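Side-chain contacts in methionyl-tRNA formyltransferase (Clostridium thermocellum, PDB 1ZGH), which probably transfers a formyl group from 10-formyltetrahydrofolate to the amino group of methionyl-tRNA: residues E67-F70 with E71-K74; K134-G138 with I139-D143; I81-P84 with H85-W88. All coordinates share one frame; numbering follows the deposited sequence.

Interaction 1 of 3, residues E67-F70 with E71-K74; sequences ELTF and EKVK
Thr69 and Lys72 meet at the start of helix 70-76, where the hydroxyl of Thr69 stands at the N-terminal end of the first turn and the aliphatic part of Lys72 runs obliquely past it. OG1 lies between the backbone N and the carbonyl carbon of its own residue (chi1 67°), a position that brings it to Lys72 N at 3.3 Å. This is an N-cap: the side chain accepts a backbone N-H of the first turn. The Lys72 chain then continues beside the cap, with CG 3.4 Å from Thr69 OG1 and CD 3.7 Å from Glu67 O, and leads its amino end away from the contact.

On another side of the turn, Leu68 and Val73 approach at a slant, and one methyl of each makes the touch, CD1 of Leu68 lying 3.9 Å from CG2 of Val73. The same Val73 methyl leans against the carbonyl oxygen of Thr69, which takes a bond from Val73 N (2.8 Å). Leu68 and Val73 both face inward, against Ile94 of helix 92-95 and strand 80-83. Phe70 points away from the turn, toward Glu93, Asn97 and Phe98, its CG opposite the backbone N (chi1 180°). Its ring plane stands 87° from the Glu71 carboxylate, whose OE1 comes to 3.8 Å from CD2 of Phe70. The Phe70 carbonyl accepts from Lys74 N at 3.0 Å.

Glu67 directs its carboxylate elsewhere, to Asn64 and the backbone N of Thr63. The chemistry is thus divided around the turn: the hydroxyl supplies an acceptor for an N-H of the first turn, two carbonyls start the regular helical pattern, and the Leu68 and Val73 methyls form an apolar patch that packs on strand 80-83 and Ile94.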
ATOM      1  N   GLU A  67      -8.420 -17.180   3.604  1.00 36.95           N
ATOM      2  CA  GLU A  67      -9.164 -16.868   4.827  1.00 37.26           C
ATOM      3  C   GLU A  67     -10.252 -15.817   4.565  1.00 35.60           C
ATOM      4  O   GLU A  67     -11.146 -15.620   5.397  1.00 34.73           O
ATOM      5  CB  GLU A  67      -8.213 -16.319   5.912  1.00 37.34           C
ATOM      6  CG  GLU A  67      -7.169 -17.293   6.497  1.00 38.54           C
ATOM      7  CD  GLU A  67      -5.921 -16.576   7.091  1.00 40.82           C
ATOM      8  OE1 GLU A  67      -4.845 -17.226   7.227  1.00 47.16           O
ATOM      9  OE2 GLU A  67      -5.974 -15.370   7.401  1.00 42.18           O
ATOM     10  N   LEU A  68     -10.164 -15.106   3.440  1.00 34.34           N
ATOM     11  CA  LEU A  68     -11.150 -14.057   3.132  1.00 33.96           C
ATOM     12  C   LEU A  68     -12.195 -14.529   2.130  1.00 33.14           C
ATOM     13  O   LEU A  68     -12.199 -14.105   0.968  1.00 33.29           O
ATOM     14  CB  LEU A  68     -10.474 -12.779   2.620  1.00 33.95           C
ATOM     15  CG  LEU A  68     -11.363 -11.523   2.531  1.00 33.75           C
ATOM     16  CD1 LEU A  68     -11.531 -10.902   3.893  1.00 33.58           C
ATOM     17  CD2 LEU A  68     -10.779 -10.467   1.546  1.00 34.08           C
ATOM     18  N   THR A  69     -13.092 -15.388   2.597  1.00 31.68           N
ATOM     19  CA  THR A  69     -14.173 -15.896   1.767  1.00 30.94           C
ATOM     20  C   THR A  69     -15.498 -15.446   2.363  1.00 30.31           C
ATOM     21  O   THR A  69     -15.595 -15.212   3.575  1.00 29.41           O
ATOM     22  CB  THR A  69     -14.158 -17.434   1.648  1.00 30.93           C
ATOM     23  OG1 THR A  69     -14.453 -18.030   2.910  1.00 31.70           O
ATOM     24  CG2 THR A  69     -12.816 -17.942   1.143  1.00 30.70           C
ATOM     25  N   PHE A  70     -16.503 -15.314   1.514  1.00 29.99           N
ATOM     26  CA  PHE A  70     -17.843 -14.920   1.954  1.00 30.48           C
ATOM     27  C   PHE A  70     -18.367 -15.838   3.063  1.00 29.91           C
ATOM     28  O   PHE A  70     -18.963 -15.370   4.033  1.00 30.06           O
ATOM     29  CB  PHE A  70     -18.810 -14.902   0.766  1.00 32.05           C
ATOM     30  CG  PHE A  70     -20.223 -14.513   1.136  1.00 32.64           C
ATOM     31  CD1 PHE A  70     -20.472 -13.325   1.808  1.00 34.47           C
ATOM     32  CD2 PHE A  70     -21.295 -15.330   0.810  1.00 36.47           C
ATOM     33  CE1 PHE A  70     -21.763 -12.962   2.160  1.00 34.88           C
ATOM     34  CE2 PHE A  70     -22.605 -14.983   1.147  1.00 35.61           C
ATOM     35  CZ  PHE A  70     -22.845 -13.797   1.834  1.00 36.11           C
ATOM     36  N   GLU A  71     -18.144 -17.142   2.920  1.00 28.85           N
ATOM     37  CA  GLU A  71     -18.636 -18.104   3.899  1.00 28.70           C
ATOM     38  C   GLU A  71     -17.944 -17.939   5.262  1.00 27.45           C
ATOM     39  O   GLU A  71     -18.588 -18.083   6.285  1.00 26.45           O
ATOM     40  CB  GLU A  71     -18.522 -19.548   3.374  1.00 29.19           C
ATOM     41  CG  GLU A  71     -19.458 -19.873   2.170  1.00 31.46           C
ATOM     42  CD  GLU A  71     -20.959 -19.672   2.450  1.00 35.86           C
ATOM     43  OE1 GLU A  71     -21.634 -19.028   1.614  1.00 40.31           O
ATOM     44  OE2 GLU A  71     -21.484 -20.157   3.479  1.00 37.78           O
ATOM     45  N   LYS A  72     -16.655 -17.604   5.274  1.00 25.92           N
ATOM     46  CA  LYS A  72     -15.942 -17.361   6.530  1.00 25.86           C
ATOM     47  C   LYS A  72     -16.235 -15.975   7.151  1.00 24.50           C
ATOM     48  O   LYS A  72     -16.440 -15.849   8.373  1.00 24.78           O
ATOM     49  CB  LYS A  72     -14.425 -17.536   6.333  1.00 26.09           C
ATOM     50  CG  LYS A  72     -13.982 -18.991   6.092  1.00 27.11           C
ATOM     51  CD  LYS A  72     -12.489 -19.067   5.804  1.00 28.44           C
ATOM     52  CE  LYS A  72     -12.021 -20.491   5.540  1.00 30.41           C
ATOM     53  NZ  LYS A  72     -12.337 -21.384   6.696  1.00 35.35           N
ATOM     54  N   VAL A  73     -16.277 -14.955   6.311  1.00 22.46           N
ATOM     55  CA  VAL A  73     -16.540 -13.576   6.732  1.00 22.30           C
ATOM     56  C   VAL A  73     -17.972 -13.395   7.320  1.00 22.02           C
ATOM     57  O   VAL A  73     -18.157 -12.638   8.272  1.00 20.97           O
ATOM     58  CB  VAL A  73     -16.313 -12.600   5.533  1.00 22.22           C
ATOM     59  CG1 VAL A  73     -16.842 -11.214   5.830  1.00 23.04           C
ATOM     60  CG2 VAL A  73     -14.833 -12.552   5.141  1.00 23.17           C
ATOM     61  N   LYS A  74     -18.962 -14.077   6.748  1.00 21.81           N
ATOM     62  CA  LYS A  74     -20.345 -13.942   7.209  1.00 23.09           C
ATOM     63  C   LYS A  74     -20.494 -14.416   8.659  1.00 22.98           C
ATOM     64  O   LYS A  74     -21.317 -13.877   9.401  1.00 21.33           O
ATOM     65  CB  LYS A  74     -21.352 -14.621   6.256  1.00 23.03           C
ATOM     66  CG  LYS A  74     -21.538 -16.136   6.360  1.00 23.91           C
ATOM     67  CD  LYS A  74     -22.735 -16.569   5.519  1.00 25.37           C
ATOM     68  CE  LYS A  74     -23.013 -18.089   5.525  1.00 26.41           C
ATOM     69  NZ  LYS A  74     -23.887 -18.595   6.575  1.00 26.34           N
TER

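Interaction 2 of 3, residues K134-G138 with I139-D143; sequences KVDGG and IDTGD
A chi1 of 64° places the Asp136 carboxylate between its own backbone N and carbonyl carbon, and Thr141 holds OG1 in the equivalent position (chi1 45°), so that the two polar groups converge across the loop. The side chains cross at about a right angle. Thr141 OG1 donates to Asp136 OD1 at 2.9 Å, and OD1 accepts through its syn lone pair, on the side of OD2.

Asp136 OD1 has a second donor, Gly138 N at 3.1 Å, which reaches it from above the carboxylate plane and makes an Asx turn. Two bonds from different directions therefore grip one oxygen and limit the rotation of the carboxylate. Gly137, with a positive phi of 87°, and Gly138 carry the chain through the bend; at Gly138 CA the Thr141 hydroxyl oxygen lies only 3.3 Å away.

Residues 135-143 link strands 127-134 and 144-151, antiparallel neighbours at one border of the mixed sheet; the run Gly138 to Asp143 resembles the signature loop of formyltransferases. At the base of the connection Lys134 N bonds to Asp143 O (2.9 Å) and continues the strand pairing. Beside it, Gly142 CA makes a CA-H...O contact of 3.2 Å with Lys134 O, a close backbone approach at a residue without a side chain. Asp140 touches His104 and bonds to Gly113 N, while Gln185 binds the carbonyls of Asp140 and Gly142.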
ATOM      1  N   LYS A 134     -14.422   3.312   0.303  1.00 28.65           N
ATOM      2  CA  LYS A 134     -15.323   2.181   0.382  1.00 29.44           C
ATOM      3  C   LYS A 134     -15.237   1.426  -0.928  1.00 29.57           C
ATOM      4  O   LYS A 134     -15.572   1.967  -1.991  1.00 30.98           O
ATOM      5  CB  LYS A 134     -16.771   2.645   0.595  1.00 29.88           C
ATOM      6  CG  LYS A 134     -17.696   1.497   0.978  1.00 30.38           C
ATOM      7  CD  LYS A 134     -19.112   1.929   1.128  1.00 30.55           C
ATOM      8  CE  LYS A 134     -20.007   0.727   1.379  1.00 32.40           C
ATOM      9  NZ  LYS A 134     -21.325   1.156   1.930  1.00 34.33           N
ATOM     10  N   VAL A 135     -14.816   0.182  -0.860  1.00 29.23           N
ATOM     11  CA  VAL A 135     -14.687  -0.661  -2.049  1.00 30.10           C
ATOM     12  C   VAL A 135     -16.046  -0.808  -2.775  1.00 30.64           C
ATOM     13  O   VAL A 135     -17.063  -1.107  -2.134  1.00 29.37           O
ATOM     14  CB  VAL A 135     -14.150  -2.034  -1.632  1.00 29.75           C
ATOM     15  CG1 VAL A 135     -14.033  -2.976  -2.812  1.00 29.59           C
ATOM     16  CG2 VAL A 135     -12.792  -1.849  -0.924  1.00 29.30           C
ATOM     17  N   ASP A 136     -16.053  -0.589  -4.091  1.00 31.41           N
ATOM     18  CA  ASP A 136     -17.296  -0.684  -4.888  1.00 32.40           C
ATOM     19  C   ASP A 136     -17.120  -1.508  -6.161  1.00 33.79           C
ATOM     20  O   ASP A 136     -17.951  -1.421  -7.071  1.00 34.15           O
ATOM     21  CB  ASP A 136     -17.785   0.710  -5.275  1.00 32.46           C
ATOM     22  CG  ASP A 136     -16.798   1.446  -6.210  1.00 33.27           C
ATOM     23  OD1 ASP A 136     -15.717   0.899  -6.544  1.00 32.81           O
ATOM     24  OD2 ASP A 136     -17.105   2.586  -6.598  1.00 35.95           O
ATOM     25  N   GLY A 137     -16.044  -2.276  -6.262  1.00 34.71           N
ATOM     26  CA  GLY A 137     -15.843  -3.103  -7.460  1.00 36.60           C
ATOM     27  C   GLY A 137     -15.134  -2.466  -8.664  1.00 37.60           C
ATOM     28  O   GLY A 137     -14.556  -3.191  -9.489  1.00 39.02           O
ATOM     29  N   GLY A 138     -15.195  -1.136  -8.795  1.00 37.35           N
ATOM     30  CA  GLY A 138     -14.359  -0.418  -9.772  1.00 36.16           C
ATOM     31  C   GLY A 138     -12.945  -0.222  -9.249  1.00 35.36           C
ATOM     32  O   GLY A 138     -12.671  -0.437  -8.063  1.00 35.37           O
ATOM     33  N   ILE A 139     -12.036   0.188 -10.131  1.00 33.70           N
ATOM     34  CA  ILE A 139     -10.643   0.402  -9.757  1.00 33.76           C
ATOM     35  C   ILE A 139     -10.515   1.717  -8.990  1.00 32.12           C
ATOM     36  O   ILE A 139     -10.426   2.794  -9.583  1.00 32.38           O
ATOM     37  CB  ILE A 139      -9.716   0.450 -10.993  1.00 34.55           C
ATOM     38  CG1 ILE A 139      -9.849  -0.815 -11.856  1.00 35.59           C
ATOM     39  CG2 ILE A 139      -8.266   0.643 -10.565  1.00 34.81           C
ATOM     40  CD1 ILE A 139      -9.194  -2.029 -11.254  1.00 36.64           C
ATOM     41  N   ASP A 140     -10.558   1.621  -7.673  1.00 30.47           N
ATOM     42  CA  ASP A 140     -10.359   2.756  -6.773  1.00 29.77           C
ATOM     43  C   ASP A 140     -11.336   3.916  -7.029  1.00 29.69           C
ATOM     44  O   ASP A 140     -10.978   5.082  -6.894  1.00 29.45           O
ATOM     45  CB  ASP A 140      -8.896   3.211  -6.814  1.00 29.71           C
ATOM     46  CG  ASP A 140      -7.934   2.131  -6.312  1.00 31.15           C
ATOM     47  OD1 ASP A 140      -8.213   1.485  -5.279  1.00 28.27           O
ATOM     48  OD2 ASP A 140      -6.903   1.915  -6.955  1.00 32.75           O
ATOM     49  N   THR A 141     -12.577   3.570  -7.383  1.00 29.19           N
ATOM     50  CA  THR A 141     -13.629   4.540  -7.713  1.00 29.12           C
ATOM     51  C   THR A 141     -14.562   4.834  -6.531  1.00 28.90           C
ATOM     52  O   THR A 141     -15.424   5.693  -6.613  1.00 28.01           O
ATOM     53  CB  THR A 141     -14.504   4.010  -8.878  1.00 29.26           C
ATOM     54  OG1 THR A 141     -14.809   2.635  -8.637  1.00 29.60           O
ATOM     55  CG2 THR A 141     -13.774   4.126 -10.207  1.00 29.20           C
ATOM     56  N   GLY A 142     -14.357   4.129  -5.421  1.00 28.79           N
ATOM     57  CA  GLY A 142     -15.243   4.197  -4.277  1.00 29.05           C
ATOM     58  C   GLY A 142     -15.299   5.518  -3.532  1.00 29.21           C
ATOM     59  O   GLY A 142     -14.361   6.320  -3.565  1.00 28.78           O
ATOM     60  N   ASP A 143     -16.409   5.717  -2.828  1.00 28.88           N
ATOM     61  CA  ASP A 143     -16.620   6.908  -2.017  1.00 29.26           C
ATOM     62  C   ASP A 143     -15.507   7.049  -0.982  1.00 28.76           C
ATOM     63  O   ASP A 143     -15.007   6.048  -0.447  1.00 28.77           O
ATOM     64  CB  ASP A 143     -17.995   6.875  -1.322  1.00 29.39           C
ATOM     65  CG  ASP A 143     -19.164   6.851  -2.310  1.00 30.78           C
ATOM     66  OD1 ASP A 143     -18.913   6.966  -3.523  1.00 32.32           O
ATOM     67  OD2 ASP A 143     -20.331   6.709  -1.867  1.00 33.36           O
TER

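Interaction 3 of 3, residues I81-P84 with H85-W88; sequences ILFP and HWSW
Phe83 and Trp86 form an edge-to-face pair where strand 80-83 gives way to the following loop. In Trp86, CB already touches Phe83, lying 3.6 Å from CD2. With CG placed opposite the backbone N (chi1 -167°), the indole swings back toward the strand, and CG makes the closest approach of the pair, 3.5 Å from Phe83 CD2. At one neighbour of CG, CD2 is 4.0 Å from Phe83 CD2. At the other, CD1 spans the same edge, 3.8 Å from CD2 and 3.9 Å from CE2 of Phe83. NE1 stands 4.1 Å from Phe83 CE2, at the limit of the contact, and also packs against Leu68.

The phenyl edge thus points into one face of the pyrrole part of the indole, with the planes at 68° and the centroids 5.0 Å apart. Trp88 CE3 lies over the opposite face, toward the rim, so the indole is held between two aromatic side chains.

Pro84 and His85 are the two residues that separate Phe83 from Trp86 in sequence. His85 turns away from the strand, and its ND1 is hydrogen-bonded to Thr38 OG1, which also bonds to Ser87 OG. Phe83 is buried against Val102 and Cys100 of strand 100-104, while Trp86 rests on Ala36 of strand 31-36.

A T-shaped pair of this kind sets the slightly positive C-H edge of the phenyl against the electron-rich pyrrole face. Dispersion and a modest quadrupole attraction, with no polar bond between the two segments, probably contribute to holding the loop against the strand end.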
ATOM      1  N   ILE A  81     -14.541  -4.031   7.331  1.00 24.84           N
ATOM      2  CA  ILE A  81     -13.392  -4.846   6.952  1.00 24.04           C
ATOM      3  C   ILE A  81     -12.359  -3.835   6.436  1.00 24.31           C
ATOM      4  O   ILE A  81     -12.642  -3.088   5.514  1.00 23.97           O
ATOM      5  CB  ILE A  81     -13.694  -5.892   5.868  1.00 23.45           C
ATOM      6  CG1 ILE A  81     -14.934  -6.735   6.239  1.00 24.13           C
ATOM      7  CG2 ILE A  81     -12.448  -6.778   5.629  1.00 23.86           C
ATOM      8  CD1 ILE A  81     -15.336  -7.711   5.166  1.00 23.59           C
ATOM      9  N   LEU A  82     -11.207  -3.807   7.092  1.00 24.47           N
ATOM     10  CA  LEU A  82     -10.183  -2.799   6.884  1.00 25.67           C
ATOM     11  C   LEU A  82      -9.014  -3.450   6.154  1.00 25.34           C
ATOM     12  O   LEU A  82      -8.523  -4.467   6.598  1.00 23.54           O
ATOM     13  CB  LEU A  82      -9.704  -2.251   8.240  1.00 26.15           C
ATOM     14  CG  LEU A  82     -10.867  -1.711   9.119  1.00 27.89           C
ATOM     15  CD1 LEU A  82     -10.475  -1.507  10.548  1.00 30.06           C
ATOM     16  CD2 LEU A  82     -11.339  -0.422   8.540  1.00 28.55           C
ATOM     17  N   PHE A  83      -8.547  -2.831   5.063  1.00 26.20           N
ATOM     18  CA  PHE A  83      -7.448  -3.377   4.265  1.00 26.82           C
ATOM     19  C   PHE A  83      -6.237  -2.399   4.242  1.00 28.97           C
ATOM     20  O   PHE A  83      -6.168  -1.562   3.361  1.00 29.99           O
ATOM     21  CB  PHE A  83      -7.933  -3.606   2.831  1.00 25.96           C
ATOM     22  CG  PHE A  83      -9.023  -4.637   2.683  1.00 24.81           C
ATOM     23  CD1 PHE A  83     -10.374  -4.305   2.888  1.00 25.24           C
ATOM     24  CD2 PHE A  83      -8.712  -5.927   2.305  1.00 25.37           C
ATOM     25  CE1 PHE A  83     -11.384  -5.257   2.716  1.00 24.97           C
ATOM     26  CE2 PHE A  83      -9.704  -6.891   2.152  1.00 24.97           C
ATOM     27  CZ  PHE A  83     -11.039  -6.558   2.340  1.00 25.45           C
ATOM     28  N   PRO A  84      -5.342  -2.430   5.252  1.00 30.24           N
ATOM     29  CA  PRO A  84      -4.149  -1.559   5.191  1.00 30.79           C
ATOM     30  C   PRO A  84      -3.259  -1.810   3.983  1.00 31.87           C
ATOM     31  O   PRO A  84      -2.777  -0.854   3.370  1.00 33.48           O
ATOM     32  CB  PRO A  84      -3.415  -1.888   6.473  1.00 31.40           C
ATOM     33  CG  PRO A  84      -4.485  -2.366   7.393  1.00 30.51           C
ATOM     34  CD  PRO A  84      -5.431  -3.134   6.542  1.00 29.55           C
ATOM     35  N   HIS A  85      -3.076  -3.083   3.650  1.00 32.40           N
ATOM     36  CA  HIS A  85      -2.455  -3.496   2.414  1.00 32.84           C
ATOM     37  C   HIS A  85      -2.925  -4.878   2.010  1.00 32.33           C
ATOM     38  O   HIS A  85      -2.791  -5.857   2.746  1.00 31.86           O
ATOM     39  CB  HIS A  85      -0.904  -3.538   2.535  1.00 33.60           C
ATOM     40  CG  HIS A  85      -0.250  -3.876   1.224  1.00 37.37           C
ATOM     41  ND1 HIS A  85       0.072  -5.165   0.860  1.00 43.37           N
ATOM     42  CD2 HIS A  85      -0.027  -3.120   0.127  1.00 43.41           C
ATOM     43  CE1 HIS A  85       0.545  -5.175  -0.373  1.00 42.22           C
ATOM     44  NE2 HIS A  85       0.501  -3.942  -0.841  1.00 43.48           N
ATOM     45  N   TRP A  86      -3.492  -4.990   0.837  1.00 32.07           N
ATOM     46  CA  TRP A  86      -4.018  -6.269   0.417  1.00 32.83           C
ATOM     47  C   TRP A  86      -3.768  -6.470  -1.058  1.00 35.16           C
ATOM     48  O   TRP A  86      -4.147  -5.651  -1.886  1.00 34.67           O
ATOM     49  CB  TRP A  86      -5.508  -6.333   0.709  1.00 31.51           C
ATOM     50  CG  TRP A  86      -6.149  -7.690   0.614  1.00 29.11           C
ATOM     51  CD1 TRP A  86      -7.021  -8.100  -0.341  1.00 28.71           C
ATOM     52  CD2 TRP A  86      -6.005  -8.784   1.527  1.00 28.09           C
ATOM     53  NE1 TRP A  86      -7.416  -9.387  -0.101  1.00 29.01           N
ATOM     54  CE2 TRP A  86      -6.819  -9.829   1.051  1.00 26.97           C
ATOM     55  CE3 TRP A  86      -5.277  -8.978   2.719  1.00 28.87           C
ATOM     56  CZ2 TRP A  86      -6.923 -11.054   1.700  1.00 28.25           C
ATOM     57  CZ3 TRP A  86      -5.374 -10.213   3.364  1.00 28.57           C
ATOM     58  CH2 TRP A  86      -6.195 -11.229   2.854  1.00 29.53           C
ATOM     59  N   SER A  87      -3.281  -7.659  -1.350  1.00 38.28           N
ATOM     60  CA  SER A  87      -2.637  -7.995  -2.606  1.00 40.61           C
ATOM     61  C   SER A  87      -3.626  -8.503  -3.657  1.00 40.87           C
ATOM     62  O   SER A  87      -3.442  -8.287  -4.862  1.00 43.04           O
ATOM     63  CB  SER A  87      -1.566  -9.057  -2.278  1.00 41.43           C
ATOM     64  OG  SER A  87      -1.150  -8.914  -0.895  1.00 42.87           O
ATOM     65  N   TRP A  88      -4.684  -9.153  -3.207  1.00 39.72           N
ATOM     66  CA  TRP A  88      -5.604  -9.824  -4.098  1.00 39.01           C
ATOM     67  C   TRP A  88      -6.904  -9.049  -4.341  1.00 37.81           C
ATOM     68  O   TRP A  88      -7.246  -8.140  -3.588  1.00 37.28           O
ATOM     69  CB  TRP A  88      -5.903 -11.199  -3.536  1.00 39.71           C
ATOM     70  CG  TRP A  88      -4.657 -11.979  -3.267  1.00 40.90           C
ATOM     71  CD1 TRP A  88      -3.899 -12.683  -4.187  1.00 41.49           C
ATOM     72  CD2 TRP A  88      -4.000 -12.134  -2.004  1.00 40.95           C
ATOM     73  NE1 TRP A  88      -2.824 -13.268  -3.559  1.00 41.38           N
ATOM     74  CE2 TRP A  88      -2.863 -12.952  -2.222  1.00 42.21           C
ATOM     75  CE3 TRP A  88      -4.271 -11.683  -0.705  1.00 41.60           C
ATOM     76  CZ2 TRP A  88      -1.993 -13.312  -1.188  1.00 41.25           C
ATOM     77  CZ3 TRP A  88      -3.415 -12.054   0.322  1.00 41.24           C
ATOM     78  CH2 TRP A  88      -2.292 -12.864   0.075  1.00 41.49           C
TER

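From the N terminus, 67-70 leads into helix 70-76 in interaction 1, whose cap closes only a single helical turn. The chain then enters strand 80-83, and interaction 3 folds the following loop back on the strand end. Interaction 2 comes last and closes the connection between strands 127-134 and 144-151. The three follow in series, neither enclosing nor crossing one another. Interactions 1 and 3 touch in space, through Leu68 against Phe83 and Trp86 and through Val73 against Ile81, joining the helix and the loop before it to strand 80-83 and the loop after it. Interaction 2 stands apart, its nearest atoms about 5 Å from interaction 3 and about 9 Å from interaction 1.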